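Local coordinates for FAD-binding PCMH-type domain-containing protein (Gibberella zeae, PDB 6YJO) that binds FAD through two covalent links and, as a probably secreted flavoenzyme, probably oxidises oligosaccharides, at residues Gln287-Tyr291 with Met323-Tyr327; Phe345-Ser349 with Gly434-Leu438; Trp54-Val58 with Pro69-Ala73. All blocks are in the same frame, centred on the assembly; numbering follows the deposited sequence.

Interaction 1. Residues Gln287-Tyr291 with Met323-Tyr327; sequences QGVYY and MLNKY
Val289 and Met323 lie with CA atoms 8.0 Å apart, and Gly288 and Tyr327 with CA atoms 9.3 Å apart, where the end of strand 283-290 meets the last turn of helix 320-326. The strand belongs to the seven-stranded antiparallel sheet characteristic of the substrate domain in berberine-bridge-like flavoenzymes, and the helix lies against it. Met323 O accepts the backbone N-H of Tyr327, the first residue to leave helical geometry. From there the Tyr327 ring reaches to the strand, its CG anti to the carbonyl carbon (chi1 -78°). Val289 runs antiparallel alongside this side chain, its CG2 3.5 Å from Tyr327 CE2. The same methyl meets Met323 CG at 3.6 Å, Met323 lying almost perpendicularly across Val289. Bends at chi2 and chi3 carry the Met323 chain on, so that CE approaches the edge of the Tyr291 ring, 3.8 Å from Tyr291 OH. That hydroxyl is hydrogen-bonded to Phe178 O, while Val289 CG1 sits above one face of the Tyr291 ring, near its rim. Phe178 also meets the Tyr327 ring; the nearest side-chain atoms of Tyr327 and FAD-binding Ser161 are about 4 Å apart. One hydrogen bond ties the helix end to the strand: Tyr327 OH donates to Gly288 O at 2.9 Å, with a C=O...donor angle of 121° and the hydroxyl oxygen tilted 31° from the carbonyl plane.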
loop_
_atom_site.group_PDB
_atom_site.type_symbol
_atom_site.label_atom_id
_atom_site.label_comp_id
_atom_site.label_asym_id
_atom_site.label_seq_id
_atom_site.Cartn_x
_atom_site.Cartn_y
_atom_site.Cartn_z
ATOM N N GLN A 287 0.166 18.291 -6.369
ATOM C CA GLN A 287 -1.026 18.280 -5.535
ATOM C C GLN A 287 -0.690 17.664 -4.183
ATOM O O GLN A 287 0.134 16.749 -4.092
ATOM C CB GLN A 287 -2.154 17.489 -6.211
ATOM C CG GLN A 287 -1.844 15.997 -6.389
ATOM C CD GLN A 287 -2.758 15.314 -7.392
ATOM O OE1 GLN A 287 -3.488 15.970 -8.130
ATOM N NE2 GLN A 287 -2.721 13.984 -7.420
ATOM N N GLY A 288 -1.352 18.147 -3.139
ATOM C CA GLY A 288 -1.096 17.636 -1.809
ATOM C C GLY A 288 -2.078 18.179 -0.795
ATOM O O GLY A 288 -3.159 18.653 -1.150
ATOM N N VAL A 289 -1.686 18.098 0.480
ATOM C CA VAL A 289 -2.526 18.526 1.594
ATOM C C VAL A 289 -1.652 19.220 2.631
ATOM O O VAL A 289 -0.603 18.695 3.019
ATOM C CB VAL A 289 -3.275 17.347 2.246
ATOM C CG1 VAL A 289 -4.017 17.828 3.492
ATOM C CG2 VAL A 289 -4.236 16.694 1.258
ATOM N N TYR A 290 -2.089 20.392 3.083
ATOM C CA TYR A 290 -1.439 21.123 4.165
ATOM C C TYR A 290 -2.413 21.215 5.330
ATOM O O TYR A 290 -3.486 21.814 5.201
ATOM C CB TYR A 290 -1.012 22.521 3.712
ATOM C CG TYR A 290 -0.250 23.297 4.763
ATOM C CD1 TYR A 290 1.120 23.125 4.919
ATOM C CD2 TYR A 290 -0.898 24.203 5.601
ATOM C CE1 TYR A 290 1.822 23.829 5.881
ATOM C CE2 TYR A 290 -0.201 24.915 6.564
ATOM C CZ TYR A 290 1.157 24.725 6.699
ATOM O OH TYR A 290 1.858 25.425 7.655
ATOM N N TYR A 291 -2.049 20.611 6.458
ATOM C CA TYR A 291 -2.884 20.656 7.657
ATOM C C TYR A 291 -2.646 21.998 8.339
ATOM O O TYR A 291 -1.802 22.148 9.226
ATOM C CB TYR A 291 -2.585 19.466 8.559
ATOM C CG TYR A 291 -2.878 18.162 7.852
ATOM C CD1 TYR A 291 -4.190 17.772 7.601
ATOM C CD2 TYR A 291 -1.853 17.341 7.399
ATOM C CE1 TYR A 291 -4.469 16.597 6.938
ATOM C CE2 TYR A 291 -2.126 16.162 6.734
ATOM C CZ TYR A 291 -3.435 15.795 6.508
ATOM O OH TYR A 291 -3.717 14.619 5.843
ATOM N N MET A 323 -11.355 16.446 2.902
ATOM C CA MET A 323 -10.125 16.196 2.158
ATOM C C MET A 323 -10.047 14.748 1.685
ATOM O O MET A 323 -9.586 14.480 0.569
ATOM C CB MET A 323 -8.914 16.547 3.024
ATOM C CG MET A 323 -7.561 16.168 2.419
ATOM S SD MET A 323 -7.085 14.433 2.664
ATOM C CE MET A 323 -7.226 14.265 4.448
ATOM N N LEU A 324 -10.479 13.801 2.522
ATOM C CA LEU A 324 -10.475 12.402 2.109
ATOM C C LEU A 324 -11.433 12.161 0.951
ATOM O O LEU A 324 -11.170 11.309 0.095
ATOM C CB LEU A 324 -10.833 11.503 3.294
ATOM C CG LEU A 324 -9.832 11.487 4.457
ATOM C CD1 LEU A 324 -10.353 10.635 5.609
ATOM C CD2 LEU A 324 -8.464 10.998 3.999
ATOM N N ASN A 325 -12.545 12.904 0.901
ATOM C CA ASN A 325 -13.467 12.776 -0.223
ATOM C C ASN A 325 -12.911 13.419 -1.488
ATOM O O ASN A 325 -13.150 12.916 -2.591
ATOM C CB ASN A 325 -14.818 13.395 0.128
ATOM C CG ASN A 325 -15.749 12.412 0.811
ATOM O OD1 ASN A 325 -16.121 11.390 0.231
ATOM N ND2 ASN A 325 -16.151 12.725 2.039
ATOM N N LYS A 326 -12.168 14.520 -1.358
ATOM C CA LYS A 326 -11.650 15.190 -2.548
ATOM C C LYS A 326 -10.609 14.340 -3.258
ATOM O O LYS A 326 -10.440 14.458 -4.476
ATOM C CB LYS A 326 -11.050 16.548 -2.179
ATOM C CG LYS A 326 -10.418 17.278 -3.363
ATOM C CD LYS A 326 -10.502 18.798 -3.211
ATOM C CE LYS A 326 -9.894 19.516 -4.414
ATOM N NZ LYS A 326 -8.447 19.199 -4.592
ATOM N N TYR A 327 -9.909 13.478 -2.519
ATOM C CA TYR A 327 -8.868 12.630 -3.078
ATOM C C TYR A 327 -9.290 11.167 -3.158
ATOM O O TYR A 327 -8.458 10.310 -3.475
ATOM C CB TYR A 327 -7.582 12.774 -2.257
ATOM C CG TYR A 327 -6.805 14.034 -2.550
ATOM C CD1 TYR A 327 -6.284 14.272 -3.815
ATOM C CD2 TYR A 327 -6.574 14.979 -1.557
ATOM C CE1 TYR A 327 -5.571 15.417 -4.086
ATOM C CE2 TYR A 327 -5.855 16.129 -1.817
ATOM C CZ TYR A 327 -5.359 16.342 -3.084
ATOM O OH TYR A 327 -4.641 17.479 -3.362
#

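Interaction 2. Residues Phe345-Ser349 with Gly434-Leu438; sequences FYSTS and GFTVL
Tyr346 carries its CG anti to the backbone N (chi1 163°), and Phe435 has its CG anti to the carbonyl carbon, beside the backbone N (chi1 -55°); these torsions turn the Tyr346 ring from the strand toward the helix and point the CD1-CE1 edge of Phe435 at its face. The rings form a T-shaped (edge-to-face) pair, centroids 4.7 Å apart and planes at 89°. Phe435 CD1 lies 3.3 Å above the Tyr346 plane and over its centre, while CE1, the next atom of that edge, lies against Tyr346 CG and CD1. Gly434 O comes to the edge of the tyrosine ring, 3.8 Å from Tyr346 CD2. Leu438, one turn on along the helix, comes alongside Tyr346 from the other direction: its CD1 meets Tyr346 CD2 at 3.7 Å and rests against the strand backbone, 3.2 Å from Tyr346 O. Leu438 CB fills in between Tyr346 CE2 and Thr348 CG2, the latter 4.1 Å away.

The polar ends of the strand side chains have their partners outside helix 434-438. Tyr346 OH and Thr348 OG1 hydrogen-bond to OD1 and OD2 of Asp462, respectively, which should fix where the tyrosine ring ends and help set the rotation of the threonine. Ser347 points away from the helix, pairs its hydroxyl with that of Ser422, and has its side chain about 9 Å from the bound FAD. The axes of strand 346-349 and helix 434-438 approach to 8.8 Å and run nearly parallel. This is a helix laid along the outermost strand of an antiparallel sheet, as in the alpha/beta substrate domain of the vanillyl-alcohol-oxidase-type flavoenzymes.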
loop_
_atom_site.group_PDB
_atom_site.type_symbol
_atom_site.label_atom_id
_atom_site.label_comp_id
_atom_site.label_asym_id
_atom_site.label_seq_id
_atom_site.Cartn_x
_atom_site.Cartn_y
_atom_site.Cartn_z
ATOM N N PHE A 345 -4.737 -3.074 -15.211
ATOM C CA PHE A 345 -3.587 -2.180 -15.180
ATOM C C PHE A 345 -2.334 -2.975 -14.838
ATOM O O PHE A 345 -2.399 -4.131 -14.408
ATOM C CB PHE A 345 -3.796 -1.068 -14.150
ATOM C CG PHE A 345 -3.931 -1.580 -12.744
ATOM C CD1 PHE A 345 -5.159 -2.013 -12.267
ATOM C CD2 PHE A 345 -2.828 -1.658 -11.909
ATOM C CE1 PHE A 345 -5.288 -2.500 -10.983
ATOM C CE2 PHE A 345 -2.951 -2.146 -10.618
ATOM C CZ PHE A 345 -4.184 -2.568 -10.157
ATOM N N TYR A 346 -1.185 -2.323 -15.023
ATOM C CA TYR A 346 0.099 -2.809 -14.538
ATOM C C TYR A 346 0.865 -1.632 -13.952
ATOM O O TYR A 346 0.883 -0.547 -14.542
ATOM C CB TYR A 346 0.915 -3.468 -15.656
ATOM C CG TYR A 346 2.383 -3.619 -15.327
ATOM C CD1 TYR A 346 2.805 -4.485 -14.326
ATOM C CD2 TYR A 346 3.349 -2.895 -16.016
ATOM C CE1 TYR A 346 4.145 -4.627 -14.021
ATOM C CE2 TYR A 346 4.694 -3.030 -15.716
ATOM C CZ TYR A 346 5.083 -3.901 -14.716
ATOM O OH TYR A 346 6.415 -4.052 -14.404
ATOM N N SER A 347 1.491 -1.843 -12.794
ATOM C CA SER A 347 2.175 -0.763 -12.097
ATOM C C SER A 347 3.501 -1.246 -11.527
ATOM O O SER A 347 3.759 -2.447 -11.400
ATOM C CB SER A 347 1.320 -0.178 -10.962
ATOM O OG SER A 347 0.137 0.417 -11.465
ATOM N N THR A 348 4.341 -0.273 -11.183
ATOM C CA THR A 348 5.606 -0.525 -10.507
ATOM C C THR A 348 5.959 0.721 -9.707
ATOM O O THR A 348 5.305 1.760 -9.823
ATOM C CB THR A 348 6.715 -0.892 -11.499
ATOM O OG1 THR A 348 7.919 -1.204 -10.785
ATOM C CG2 THR A 348 6.980 0.253 -12.475
ATOM N N SER A 349 7.005 0.610 -8.891
ATOM C CA SER A 349 7.343 1.651 -7.932
ATOM C C SER A 349 8.853 1.826 -7.850
ATOM O O SER A 349 9.631 1.055 -8.420
ATOM C CB SER A 349 6.790 1.327 -6.537
ATOM O OG SER A 349 7.294 0.085 -6.077
ATOM N N GLY A 434 2.900 -2.607 -22.450
ATOM C CA GLY A 434 2.654 -2.021 -21.143
ATOM C C GLY A 434 3.779 -2.279 -20.157
ATOM O O GLY A 434 4.139 -1.397 -19.374
ATOM N N PHE A 435 4.344 -3.494 -20.175
ATOM C CA PHE A 435 5.436 -3.814 -19.258
ATOM C C PHE A 435 6.725 -3.106 -19.664
ATOM O O PHE A 435 7.488 -2.655 -18.802
ATOM C CB PHE A 435 5.671 -5.327 -19.206
ATOM C CG PHE A 435 4.447 -6.135 -18.858
ATOM C CD1 PHE A 435 3.588 -5.739 -17.848
ATOM C CD2 PHE A 435 4.172 -7.304 -19.543
ATOM C CE1 PHE A 435 2.468 -6.496 -17.532
ATOM C CE2 PHE A 435 3.057 -8.061 -19.235
ATOM C CZ PHE A 435 2.205 -7.657 -18.229
ATOM N N THR A 436 6.990 -3.003 -20.971
ATOM C CA THR A 436 8.235 -2.393 -21.433
ATOM C C THR A 436 8.310 -0.916 -21.066
ATOM O O THR A 436 9.364 -0.431 -20.639
ATOM C CB THR A 436 8.377 -2.556 -22.946
ATOM O OG1 THR A 436 8.321 -3.943 -23.299
ATOM C CG2 THR A 436 9.701 -1.960 -23.413
ATOM N N VAL A 437 7.211 -0.180 -21.237
ATOM C CA VAL A 437 7.269 1.272 -21.100
ATOM C C VAL A 437 7.483 1.668 -19.644
ATOM O O VAL A 437 8.272 2.572 -19.347
ATOM C CB VAL A 437 6.000 1.908 -21.696
ATOM C CG1 VAL A 437 4.760 1.538 -20.876
ATOM C CG2 VAL A 437 6.164 3.414 -21.813
ATOM N N LEU A 438 6.796 1.002 -18.711
ATOM C CA LEU A 438 6.993 1.325 -17.300
ATOM C C LEU A 438 8.389 0.929 -16.830
ATOM O O LEU A 438 9.009 1.648 -16.037
ATOM C CB LEU A 438 5.925 0.647 -16.438
ATOM C CG LEU A 438 4.489 1.185 -16.504
ATOM C CD1 LEU A 438 3.701 0.736 -15.280
ATOM C CD2 LEU A 438 4.446 2.703 -16.636
#

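Interaction 3. Residues Trp54-Val58 with Pro69-Ala73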
loop_
_atom_site.group_PDB
_atom_site.type_symbol
_atom_site.label_atom_id
_atom_site.label_comp_id
_atom_site.label_asym_id
_atom_site.label_seq_id
_atom_site.Cartn_x
_atom_site.Cartn_y
_atom_site.Cartn_z
ATOM N N TRP A 54 -19.803 -17.338 -6.315
ATOM C CA TRP A 54 -18.438 -17.744 -6.636
ATOM C C TRP A 54 -17.891 -16.969 -7.829
ATOM O O TRP A 54 -16.696 -16.655 -7.870
ATOM C CB TRP A 54 -18.387 -19.247 -6.914
ATOM C CG TRP A 54 -17.030 -19.734 -7.352
ATOM C CD1 TRP A 54 -16.505 -19.687 -8.614
ATOM C CD2 TRP A 54 -16.027 -20.342 -6.526
ATOM N NE1 TRP A 54 -15.241 -20.223 -8.623
ATOM C CE2 TRP A 54 -14.923 -20.633 -7.354
ATOM C CE3 TRP A 54 -15.955 -20.669 -5.168
ATOM C CZ2 TRP A 54 -13.762 -21.236 -6.867
ATOM C CZ3 TRP A 54 -14.804 -21.266 -4.689
ATOM C CH2 TRP A 54 -13.724 -21.543 -5.534
ATOM N N VAL A 55 -18.742 -16.647 -8.805
ATOM C CA VAL A 55 -18.273 -15.917 -9.979
ATOM C C VAL A 55 -18.058 -14.445 -9.641
ATOM O O VAL A 55 -17.227 -13.778 -10.266
ATOM C CB VAL A 55 -19.258 -16.097 -11.152
ATOM C CG1 VAL A 55 -20.256 -14.940 -11.227
ATOM C CG2 VAL A 55 -18.497 -16.247 -12.457
ATOM N N LYS A 56 -18.792 -13.924 -8.654
ATOM C CA LYS A 56 -18.661 -12.536 -8.235
ATOM C C LYS A 56 -17.503 -12.335 -7.266
ATOM O O LYS A 56 -16.960 -11.229 -7.193
ATOM C CB LYS A 56 -19.978 -12.081 -7.596
ATOM C CG LYS A 56 -20.203 -10.574 -7.547
ATOM C CD LYS A 56 -21.559 -10.244 -6.935
ATOM C CE LYS A 56 -22.711 -10.482 -7.902
ATOM N NZ LYS A 56 -22.802 -9.446 -8.961
ATOM N N GLU A 57 -17.110 -13.384 -6.537
ATOM C CA GLU A 57 -16.014 -13.313 -5.579
ATOM C C GLU A 57 -14.665 -13.604 -6.219
ATOM O O GLU A 57 -13.641 -13.096 -5.748
ATOM C CB GLU A 57 -16.251 -14.306 -4.435
ATOM C CG GLU A 57 -15.472 -13.988 -3.175
ATOM C CD GLU A 57 -15.948 -12.714 -2.506
ATOM O OE1 GLU A 57 -17.074 -12.713 -1.966
ATOM O OE2 GLU A 57 -15.204 -11.711 -2.536
ATOM N N VAL A 58 -14.650 -14.412 -7.283
ATOM C CA VAL A 58 -13.413 -14.763 -7.979
ATOM C C VAL A 58 -12.959 -13.668 -8.930
ATOM O O VAL A 58 -11.823 -13.714 -9.420
ATOM C CB VAL A 58 -13.644 -16.116 -8.682
ATOM C CG1 VAL A 58 -12.675 -16.328 -9.834
ATOM C CG2 VAL A 58 -13.539 -17.254 -7.670
ATOM N N PRO A 69 -9.440 -19.964 -6.875
ATOM C CA PRO A 69 -9.340 -20.760 -5.645
ATOM C C PRO A 69 -9.730 -22.226 -5.753
ATOM O O PRO A 69 -10.518 -22.619 -6.618
ATOM C CB PRO A 69 -10.308 -20.024 -4.702
ATOM C CG PRO A 69 -10.559 -18.635 -5.365
ATOM C CD PRO A 69 -9.618 -18.549 -6.531
ATOM N N ALA A 70 -9.167 -23.042 -4.858
ATOM C CA ALA A 70 -9.722 -24.363 -4.587
ATOM C C ALA A 70 -10.988 -24.244 -3.749
ATOM O O ALA A 70 -11.977 -24.934 -4.013
ATOM C CB ALA A 70 -8.676 -25.231 -3.886
ATOM N N ALA A 71 -10.972 -23.361 -2.750
ATOM C CA ALA A 71 -12.180 -22.938 -2.056
ATOM C C ALA A 71 -12.001 -21.501 -1.587
ATOM O O ALA A 71 -10.881 -20.997 -1.474
ATOM C CB ALA A 71 -12.513 -23.845 -0.865
ATOM N N ILE A 72 -13.130 -20.839 -1.343
ATOM C CA ILE A 72 -13.177 -19.528 -0.706
ATOM C C ILE A 72 -13.895 -19.689 0.625
ATOM O O ILE A 72 -15.028 -20.183 0.670
ATOM C CB ILE A 72 -13.901 -18.485 -1.574
ATOM C CG1 ILE A 72 -13.173 -18.243 -2.897
ATOM C CG2 ILE A 72 -14.030 -17.180 -0.802
ATOM C CD1 ILE A 72 -14.034 -17.523 -3.914
ATOM N N ALA A 73 -13.237 -19.281 1.707
ATOM C CA ALA A 73 -13.896 -19.129 2.995
ATOM C C ALA A 73 -14.337 -17.682 3.166
ATOM O O ALA A 73 -13.719 -16.757 2.632
ATOM C CB ALA A 73 -12.971 -19.536 4.144
#
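Trp54 of helix 52-57 lays its indole against Pro69 and Ile72. From CB the side chain runs out with CG anti to the backbone N (chi1 176°), which aims the six-membered ring at the loop and strand of segment 69-73. CE3 comes first, 3.9 Å from Ile72 CD1. CZ3 comes next to the strand backbone, 3.8 Å from Ile72 N, and also touches Ile72 CG1. At the far corner, CH2 packs on the proline ring, 3.8 Å from Pro69 CB, and lies near Ala71 CA. CZ2 completes the rim, with Pro69 O in the plane of the indole at its edge, 3.5 Å away. Strand 71-73 is an outer strand of the three-stranded parallel sheet in the PCMH-type FAD-binding domain, and helix 52-57 packs against it. Ile72 CD1 makes a CH-pi contact over one indole face, 4.1 Å from the centroid of the six-membered ring and 21° off its normal. Val58 CG2 lies over the same face, offset toward the rim, 3.8 Å from Ile72 CD1 and 4.0 Å from Pro69 CG. Glu57 adds its aliphatic part to the isoleucine's surroundings. A bend at chi2 (68°) then turns its carboxylate away from the isoleucine, toward Arg337, where OE1 makes a salt bridge and also a hydrogen bond with Gln53 NE2, while Glu57 CG stays 3.9 Å from Ile72 CD1.

How the interactions relate
All three contacts are buried, and in each a helix packs on a strand, yet they serve two parts of the fold. Interactions 1 and 2 reach the same antiparallel sheet, on strands 283-290 and 346-352, and helix 320-326 of the first directly precedes strand 346-352 of the second along the chain. Interaction 3, on the parallel sheet of the FAD-binding domain, lies farthest out, its centre about 24 Å from that of the chain. The chemistry differs: interaction 1 combines apolar packing with a tyrosine hydroxyl hydrogen-bonded to a backbone carbonyl, interaction 2 relies on a T-shaped ring pair, and interaction 3 on a tryptophan that meets proline at its edge and isoleucine at its face.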